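Local structure of VWFA domain-containing protein (Alicyclobacillus acidocaldarius subsp. acidocaldarius, 3RAG) at residues R72-Q75 with A81-Q84; P180-E185 with E203-A208; Q191-E196 with D223-H228. The protein is of unknown function but carries a von Willebrand factor type A fold with a bound sodium ion, which suggests a role in metal-dependent binding of a partner. One frame throughout, in Å; residues are numbered along the deposited sequence.

Overall arrangement
Following the chain from its N terminus, interaction 1 comes first and closes a short loop, packing edge strand 71-74 of the mixed sheet against the start of helix 79-106. It is complete before the other two begin. Interaction 2 links the hairpin loop after strand 172-179 to the end of helix 199-205, and interaction 3 then joins strand 188-194, the other edge of the sheet, to helix 214-232. These two cross, since their segments alternate along the chain. Interactions 1 and 3 lie on opposite sides of the chain's centre, their own centres about 23 Å apart, and fasten helices to the two outermost strands of one sheet.

Interaction 1: residues R72-Q75 with A81-Q84; sequences RIVQ and ATAQ
Thr82 meets Val74 and Arg72 through both branches of its side chain, and the contact is made by van der Waals packing, with no hydrogen bond from one segment to the other. Val74 and Thr82 reach toward each other tip to tip. The valine's CG1 comes closest, 3.5 Å from Thr82 OG1, and it also lies 4.0 Å from Thr82 CG2, so it faces both branches at once. CG2 of Val74 stands 4.0 Å from Thr82 OG1. Two residues earlier on the same side of the strand, Arg72 offers Thr82 only the root of its side chain: its CB packs 3.8 Å from Thr82 CG2, after which the chain bends at chi2 (-64°) and carries the guanidinium away from the helix segment.

The hydroxyl of Thr82 has its partner just ahead of the helix: with OG1 beside its own backbone N (chi1 -62°), it is hydrogen-bonded to the carbonyl O of Asp78, four residues earlier, while CG2 is turned to the methylene of Arg72.

Edge strand 71-74 runs through a short connection into helix 79-106, which packs back on it, a beta-alpha unit of the alpha/beta von Willebrand factor A fold. The strand is bound through its backbone to strand 40-46, whose Ile44 touches both Val74 and Thr82, and Ala83 and Gln84 pack on Leu161 of helix 151-165.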
loop_
_atom_site.group_PDB
_atom_site.type_symbol
_atom_site.label_atom_id
_atom_site.label_comp_id
_atom_site.label_asym_id
_atom_site.label_seq_id
_atom_site.Cartn_x
_atom_site.Cartn_y
_atom_site.Cartn_z
ATOM N N ARG A 72 -7.089 -0.407 -8.613
ATOM C CA ARG A 72 -8.228 0.416 -9.008
ATOM C C ARG A 72 -7.689 1.545 -9.880
ATOM O O ARG A 72 -6.556 1.976 -9.704
ATOM C CB ARG A 72 -8.944 0.992 -7.774
ATOM C CG ARG A 72 -9.683 -0.073 -6.953
ATOM C CD ARG A 72 -10.815 -0.726 -7.748
ATOM N NE ARG A 72 -11.528 -1.714 -6.929
ATOM C CZ ARG A 72 -11.238 -3.014 -6.870
ATOM N NH1 ARG A 72 -11.955 -3.826 -6.094
ATOM N NH2 ARG A 72 -10.242 -3.518 -7.585
ATOM N N ILE A 73 -8.524 2.016 -10.794
ATOM C CA ILE A 73 -8.141 3.020 -11.775
ATOM C C ILE A 73 -9.140 4.170 -11.655
ATOM O O ILE A 73 -10.328 3.976 -11.849
ATOM C CB ILE A 73 -8.129 2.406 -13.186
ATOM C CG1 ILE A 73 -7.064 1.293 -13.248
ATOM C CG2 ILE A 73 -7.843 3.485 -14.245
ATOM C CD1 ILE A 73 -7.160 0.400 -14.502
ATOM N N VAL A 74 -8.672 5.362 -11.279
ATOM C CA VAL A 74 -9.632 6.395 -10.865
ATOM C C VAL A 74 -9.197 7.771 -11.308
ATOM O O VAL A 74 -8.031 7.993 -11.587
ATOM C CB VAL A 74 -9.872 6.404 -9.321
ATOM C CG1 VAL A 74 -10.424 5.047 -8.833
ATOM C CG2 VAL A 74 -8.594 6.759 -8.538
ATOM N N GLN A 75 -10.145 8.698 -11.385
ATOM C CA GLN A 75 -9.777 10.091 -11.627
ATOM C C GLN A 75 -9.109 10.691 -10.390
ATOM O O GLN A 75 -9.275 10.177 -9.277
ATOM C CB GLN A 75 -11.020 10.885 -12.009
ATOM C CG GLN A 75 -11.612 10.396 -13.311
ATOM C CD GLN A 75 -12.924 11.073 -13.656
ATOM O OE1 GLN A 75 -13.761 11.316 -12.785
ATOM N NE2 GLN A 75 -13.108 11.384 -14.937
ATOM N N ALA A 81 -10.304 8.828 -1.419
ATOM C CA ALA A 81 -11.314 7.863 -1.026
ATOM C C ALA A 81 -10.945 6.447 -1.474
ATOM O O ALA A 81 -11.159 5.473 -0.748
ATOM C CB ALA A 81 -12.682 8.280 -1.590
ATOM N N THR A 82 -10.383 6.335 -2.671
ATOM C CA THR A 82 -10.035 5.020 -3.195
ATOM C C THR A 82 -8.922 4.365 -2.377
ATOM O O THR A 82 -8.997 3.169 -2.072
ATOM C CB THR A 82 -9.626 5.136 -4.669
ATOM O OG1 THR A 82 -10.751 5.620 -5.409
ATOM C CG2 THR A 82 -9.206 3.793 -5.225
ATOM N N ALA A 83 -7.893 5.148 -2.052
ATOM C CA ALA A 83 -6.778 4.661 -1.234
ATOM C C ALA A 83 -7.264 4.173 0.136
ATOM O O ALA A 83 -6.850 3.124 0.617
ATOM C CB ALA A 83 -5.717 5.757 -1.057
ATOM N N GLN A 84 -8.157 4.936 0.750
ATOM C CA GLN A 84 -8.704 4.538 2.043
ATOM C C GLN A 84 -9.504 3.233 1.917
ATOM O O GLN A 84 -9.299 2.300 2.702
ATOM C CB GLN A 84 -9.552 5.667 2.642
ATOM C CG GLN A 84 -8.784 6.942 2.913
ATOM C CD GLN A 84 -9.678 8.083 3.355
ATOM O OE1 GLN A 84 -10.700 7.867 3.995
ATOM N NE2 GLN A 84 -9.291 9.309 3.012
#

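Interaction 2: residues P180-E185 with E203-A208; sequences PGKGEE and EAELVA
An extended lysine and a folded glutamate bring their charged ends together here. Lys182 sets CG beside its backbone N (chi1 -50°) and then runs straight, every later torsion near 180°, which carries the ammonium group well beyond the loop. Glu205 also has CG beside its backbone N, but a bend at chi2 (-68°) folds the carboxylate round to meet the lysine. The two side chains cross obliquely and touch only at their ends.

Their link is a salt bridge, with Lys182 NZ 3.4 Å from Glu205 OE1. Glu205 OE2 is more remote, 4.1 Å from Lys182 NZ, so the carboxylate presents one oxygen rather than straddling the ammonium group. Lys182 CE comes nearer still, 3.1 Å from Glu205 OE1, and the lysine therefore meets that oxygen with its last methylene as well as its nitrogen. OE1 has a second cationic partner in Arg188, its stronger one, and the two positive groups would be expected to favour the charged form of the glutamate.

Both residues stand at turns of the backbone. A type II' turn runs from Lys182 to Glu185, closed by Glu185 N to Lys182 O at 2.9 Å, and Gly183 takes the positive phi (54°) that such a turn needs. Gly181 N also bonds to Glu185 O. Across the contact, Leu206 leaves the helix through an inverse gamma turn, with a weak bond from Val207 N to Glu205 O.

The bridge lies at the surface, between the turn joining antiparallel strands 172-179 and 188-194 and the C-terminal end of helix 199-205; Leu206, just past that end, packs on Ile151 and Arg155 of helix 151-165.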
loop_
_atom_site.group_PDB
_atom_site.type_symbol
_atom_site.label_atom_id
_atom_site.label_comp_id
_atom_site.label_asym_id
_atom_site.label_seq_id
_atom_site.Cartn_x
_atom_site.Cartn_y
_atom_site.Cartn_z
ATOM N N PRO A 180 10.845 8.318 -10.136
ATOM C CA PRO A 180 12.282 8.099 -9.902
ATOM C C PRO A 180 12.875 9.010 -8.811
ATOM O O PRO A 180 12.160 9.814 -8.220
ATOM C CB PRO A 180 12.903 8.455 -11.256
ATOM C CG PRO A 180 11.979 9.486 -11.829
ATOM C CD PRO A 180 10.591 9.110 -11.359
ATOM N N GLY A 181 14.168 8.862 -8.551
ATOM C CA GLY A 181 14.832 9.621 -7.489
ATOM C C GLY A 181 15.499 10.888 -7.980
ATOM O O GLY A 181 15.367 11.244 -9.155
ATOM N N LYS A 182 16.207 11.575 -7.083
ATOM C CA LYS A 182 16.882 12.823 -7.440
ATOM C C LYS A 182 18.015 12.530 -8.398
ATOM O O LYS A 182 18.661 11.481 -8.307
ATOM C CB LYS A 182 17.469 13.501 -6.184
ATOM C CG LYS A 182 16.495 13.641 -5.025
ATOM C CD LYS A 182 17.170 14.214 -3.780
ATOM C CE LYS A 182 16.235 14.168 -2.577
ATOM N NZ LYS A 182 16.831 14.788 -1.365
ATOM N N GLY A 183 18.297 13.474 -9.286
ATOM C CA GLY A 183 19.360 13.289 -10.252
ATOM C C GLY A 183 19.146 11.989 -11.001
ATOM O O GLY A 183 18.114 11.795 -11.654
ATOM N N GLU A 184 20.116 11.085 -10.889
ATOM C CA GLU A 184 20.080 9.833 -11.633
ATOM C C GLU A 184 19.653 8.663 -10.738
ATOM O O GLU A 184 19.712 7.509 -11.155
ATOM C CB GLU A 184 21.452 9.539 -12.253
ATOM C CG GLU A 184 22.081 10.748 -12.947
ATOM C CD GLU A 184 21.118 11.419 -13.903
ATOM O OE1 GLU A 184 20.530 10.703 -14.749
ATOM O OE2 GLU A 184 20.942 12.658 -13.799
ATOM N N GLU A 185 19.219 8.954 -9.517
ATOM C CA GLU A 185 18.816 7.888 -8.603
ATOM C C GLU A 185 17.471 7.261 -8.958
ATOM O O GLU A 185 16.658 7.864 -9.651
ATOM C CB GLU A 185 18.886 8.390 -7.157
ATOM C CG GLU A 185 20.301 8.961 -6.884
ATOM C CD GLU A 185 20.525 9.453 -5.474
ATOM O OE1 GLU A 185 19.542 9.760 -4.780
ATOM O OE2 GLU A 185 21.708 9.545 -5.064
ATOM N N GLU A 203 5.915 18.329 -0.623
ATOM C CA GLU A 203 6.021 19.428 -1.590
ATOM C C GLU A 203 7.426 19.596 -2.147
ATOM O O GLU A 203 7.592 19.864 -3.339
ATOM C CB GLU A 203 5.559 20.750 -0.971
ATOM C CG GLU A 203 4.073 20.779 -0.706
ATOM C CD GLU A 203 3.581 22.177 -0.399
ATOM O OE1 GLU A 203 4.239 23.154 -0.824
ATOM O OE2 GLU A 203 2.535 22.296 0.268
ATOM N N ALA A 204 8.435 19.456 -1.284
ATOM C CA ALA A 204 9.818 19.665 -1.696
ATOM C C ALA A 204 10.327 18.533 -2.560
ATOM O O ALA A 204 11.120 18.754 -3.466
ATOM C CB ALA A 204 10.758 19.845 -0.455
ATOM N N GLU A 205 9.880 17.314 -2.281
ATOM C CA GLU A 205 10.518 16.139 -2.878
ATOM C C GLU A 205 9.806 15.564 -4.097
ATOM O O GLU A 205 10.397 14.773 -4.843
ATOM C CB GLU A 205 10.710 15.039 -1.811
ATOM C CG GLU A 205 11.438 15.539 -0.545
ATOM C CD GLU A 205 12.899 15.905 -0.813
ATOM O OE1 GLU A 205 13.467 15.382 -1.792
ATOM O OE2 GLU A 205 13.471 16.721 -0.050
ATOM N N LEU A 206 8.539 15.931 -4.311
ATOM C CA LEU A 206 7.814 15.374 -5.448
ATOM C C LEU A 206 7.972 16.249 -6.682
ATOM O O LEU A 206 7.189 17.164 -6.943
ATOM C CB LEU A 206 6.326 15.115 -5.105
ATOM C CG LEU A 206 6.070 14.232 -3.886
ATOM C CD1 LEU A 206 4.554 14.044 -3.702
ATOM C CD2 LEU A 206 6.739 12.869 -4.052
ATOM N N VAL A 207 9.024 15.972 -7.441
ATOM C CA VAL A 207 9.317 16.729 -8.648
ATOM C C VAL A 207 9.073 15.832 -9.843
ATOM O O VAL A 207 9.611 14.731 -9.914
ATOM C CB VAL A 207 10.780 17.197 -8.667
ATOM C CG1 VAL A 207 10.999 18.212 -9.773
ATOM C CG2 VAL A 207 11.169 17.773 -7.317
ATOM N N ALA A 208 8.271 16.301 -10.792
ATOM C CA ALA A 208 7.939 15.474 -11.939
ATOM C C ALA A 208 8.983 15.592 -13.035
ATOM O O ALA A 208 9.084 16.609 -13.718
ATOM C CB ALA A 208 6.567 15.845 -12.475
#

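Interaction 3: residues Q191-E196 with D223-H228; sequences QPFSSE and DLLLSH
Phe193 and His228 form an offset stack, their ring centroids 4.3 Å apart and their planes inclined by 23°. His228 CG sits over one face of the phenyl ring, toward its rim, while Phe193 CG lies above the centre of the imidazole. Phe193 CB adds a CH-pi contact over the same imidazole. The far part of the phenyl ring is pressed against the helix: Phe193 CE2 lies 3.5 Å from His228 CB and 3.8 Å from Leu224 CB. The carbonyl O of Leu224 is at the ring's edge, 3.3 Å from Phe193 CE2, and Leu225 CD2 approaches Phe193 CZ at 3.9 Å.

Behind this shell, His228 has CG anti to its backbone N (chi1 -170°), which swings the imidazole out from the flank of the helix and against one face of the phenyl ring. The imidazole of His228 also meets His136 edge to face. The strand chain turns a corner at Phe193, and an ST turn follows, in which Glu196 N donates to Ser194 OG at 3.1 Å.

Helix 214-232 packs on one face of the sheet, Phe193 of edge strand 188-194 meeting it there, with Leu224 on Ser175 and Ile177 of strand 172-179 and Leu225 on Val138 of strand 135-142.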
loop_
_atom_site.group_PDB
_atom_site.type_symbol
_atom_site.label_atom_id
_atom_site.label_comp_id
_atom_site.label_asym_id
_atom_site.label_seq_id
_atom_site.Cartn_x
_atom_site.Cartn_y
_atom_site.Cartn_z
ATOM N N GLN A 191 9.930 10.514 3.261
ATOM C CA GLN A 191 9.996 10.539 4.712
ATOM C C GLN A 191 10.189 9.134 5.225
ATOM O O GLN A 191 9.706 8.182 4.627
ATOM C CB GLN A 191 8.726 11.128 5.301
ATOM C CG GLN A 191 7.481 10.215 5.137
ATOM C CD GLN A 191 6.317 10.710 5.976
ATOM O OE1 GLN A 191 5.778 9.987 6.838
ATOM N NE2 GLN A 191 5.929 11.956 5.748
ATOM N N PRO A 192 10.915 9.005 6.331
ATOM C CA PRO A 192 11.036 7.711 6.999
ATOM C C PRO A 192 9.722 7.402 7.687
ATOM O O PRO A 192 8.850 8.269 7.727
ATOM C CB PRO A 192 12.145 7.943 8.036
ATOM C CG PRO A 192 12.183 9.420 8.245
ATOM C CD PRO A 192 11.769 10.042 6.937
ATOM N N PHE A 193 9.575 6.195 8.224
ATOM C CA PHE A 193 8.349 5.849 8.953
ATOM C C PHE A 193 7.989 6.815 10.070
ATOM O O PHE A 193 8.833 7.176 10.900
ATOM C CB PHE A 193 8.434 4.436 9.521
ATOM C CG PHE A 193 8.337 3.369 8.475
ATOM C CD1 PHE A 193 7.122 3.066 7.897
ATOM C CD2 PHE A 193 9.468 2.691 8.045
ATOM C CE1 PHE A 193 7.021 2.079 6.927
ATOM C CE2 PHE A 193 9.366 1.700 7.073
ATOM C CZ PHE A 193 8.142 1.394 6.530
ATOM N N SER A 194 6.726 7.221 10.086
ATOM C CA SER A 194 6.237 8.156 11.084
ATOM C C SER A 194 4.739 7.955 11.257
ATOM O O SER A 194 4.084 7.363 10.409
ATOM C CB SER A 194 6.514 9.593 10.628
ATOM O OG SER A 194 5.869 10.527 11.480
ATOM N N SER A 195 4.185 8.456 12.350
ATOM C CA SER A 195 2.746 8.387 12.541
ATOM C C SER A 195 2.023 9.455 11.717
ATOM O O SER A 195 0.807 9.453 11.641
ATOM C CB SER A 195 2.399 8.570 14.022
ATOM O OG SER A 195 3.041 9.730 14.506
ATOM N N GLU A 196 2.770 10.389 11.136
ATOM C CA GLU A 196 2.162 11.416 10.296
ATOM C C GLU A 196 2.890 11.607 8.973
ATOM O O GLU A 196 4.036 11.207 8.815
ATOM C CB GLU A 196 2.079 12.757 11.032
ATOM C CG GLU A 196 1.047 12.773 12.150
ATOM C CD GLU A 196 0.528 14.166 12.442
ATOM O OE1 GLU A 196 -0.453 14.591 11.785
ATOM O OE2 GLU A 196 1.108 14.836 13.323
ATOM N N ASP A 223 11.992 -3.323 1.273
ATOM C CA ASP A 223 13.181 -3.187 2.124
ATOM C C ASP A 223 12.889 -2.363 3.375
ATOM O O ASP A 223 13.309 -2.723 4.480
ATOM C CB ASP A 223 14.356 -2.540 1.365
ATOM C CG ASP A 223 15.115 -3.532 0.502
ATOM O OD1 ASP A 223 14.688 -4.702 0.418
ATOM O OD2 ASP A 223 16.134 -3.149 -0.102
ATOM N N LEU A 224 12.210 -1.231 3.184
ATOM C CA LEU A 224 11.845 -0.350 4.294
ATOM C C LEU A 224 10.963 -1.072 5.296
ATOM O O LEU A 224 11.166 -0.950 6.513
ATOM C CB LEU A 224 11.127 0.904 3.772
ATOM C CG LEU A 224 12.030 1.920 3.066
ATOM C CD1 LEU A 224 11.179 2.944 2.300
ATOM C CD2 LEU A 224 12.937 2.595 4.075
ATOM N N LEU A 225 9.978 -1.816 4.795
ATOM C CA LEU A 225 9.056 -2.548 5.670
ATOM C C LEU A 225 9.793 -3.608 6.488
ATOM O O LEU A 225 9.568 -3.763 7.692
ATOM C CB LEU A 225 7.909 -3.186 4.856
ATOM C CG LEU A 225 6.871 -2.200 4.304
ATOM C CD1 LEU A 225 6.016 -2.831 3.192
ATOM C CD2 LEU A 225 5.968 -1.615 5.434
ATOM N N LEU A 226 10.689 -4.327 5.834
ATOM C CA LEU A 226 11.436 -5.380 6.510
ATOM C C LEU A 226 12.425 -4.813 7.537
ATOM O O LEU A 226 12.586 -5.376 8.619
ATOM C CB LEU A 226 12.148 -6.271 5.487
ATOM C CG LEU A 226 11.193 -7.027 4.545
ATOM C CD1 LEU A 226 11.970 -7.809 3.488
ATOM C CD2 LEU A 226 10.242 -7.955 5.298
ATOM N N SER A 227 13.075 -3.701 7.206
ATOM C CA SER A 227 13.984 -3.046 8.153
ATOM C C SER A 227 13.214 -2.518 9.350
ATOM O O SER A 227 13.687 -2.591 10.492
ATOM C CB SER A 227 14.725 -1.882 7.498
ATOM O OG SER A 227 15.477 -2.339 6.396
ATOM N N HIS A 228 12.027 -1.977 9.087
ATOM C CA HIS A 228 11.204 -1.438 10.161
ATOM C C HIS A 228 10.765 -2.551 11.113
ATOM O O HIS A 228 10.823 -2.389 12.343
ATOM C CB HIS A 228 9.993 -0.699 9.602
ATOM C CG HIS A 228 9.239 0.079 10.631
ATOM N ND1 HIS A 228 9.838 1.050 11.407
ATOM C CD2 HIS A 228 7.945 0.022 11.027
ATOM C CE1 HIS A 228 8.938 1.566 12.227
ATOM N NE2 HIS A 228 7.787 0.952 12.027
#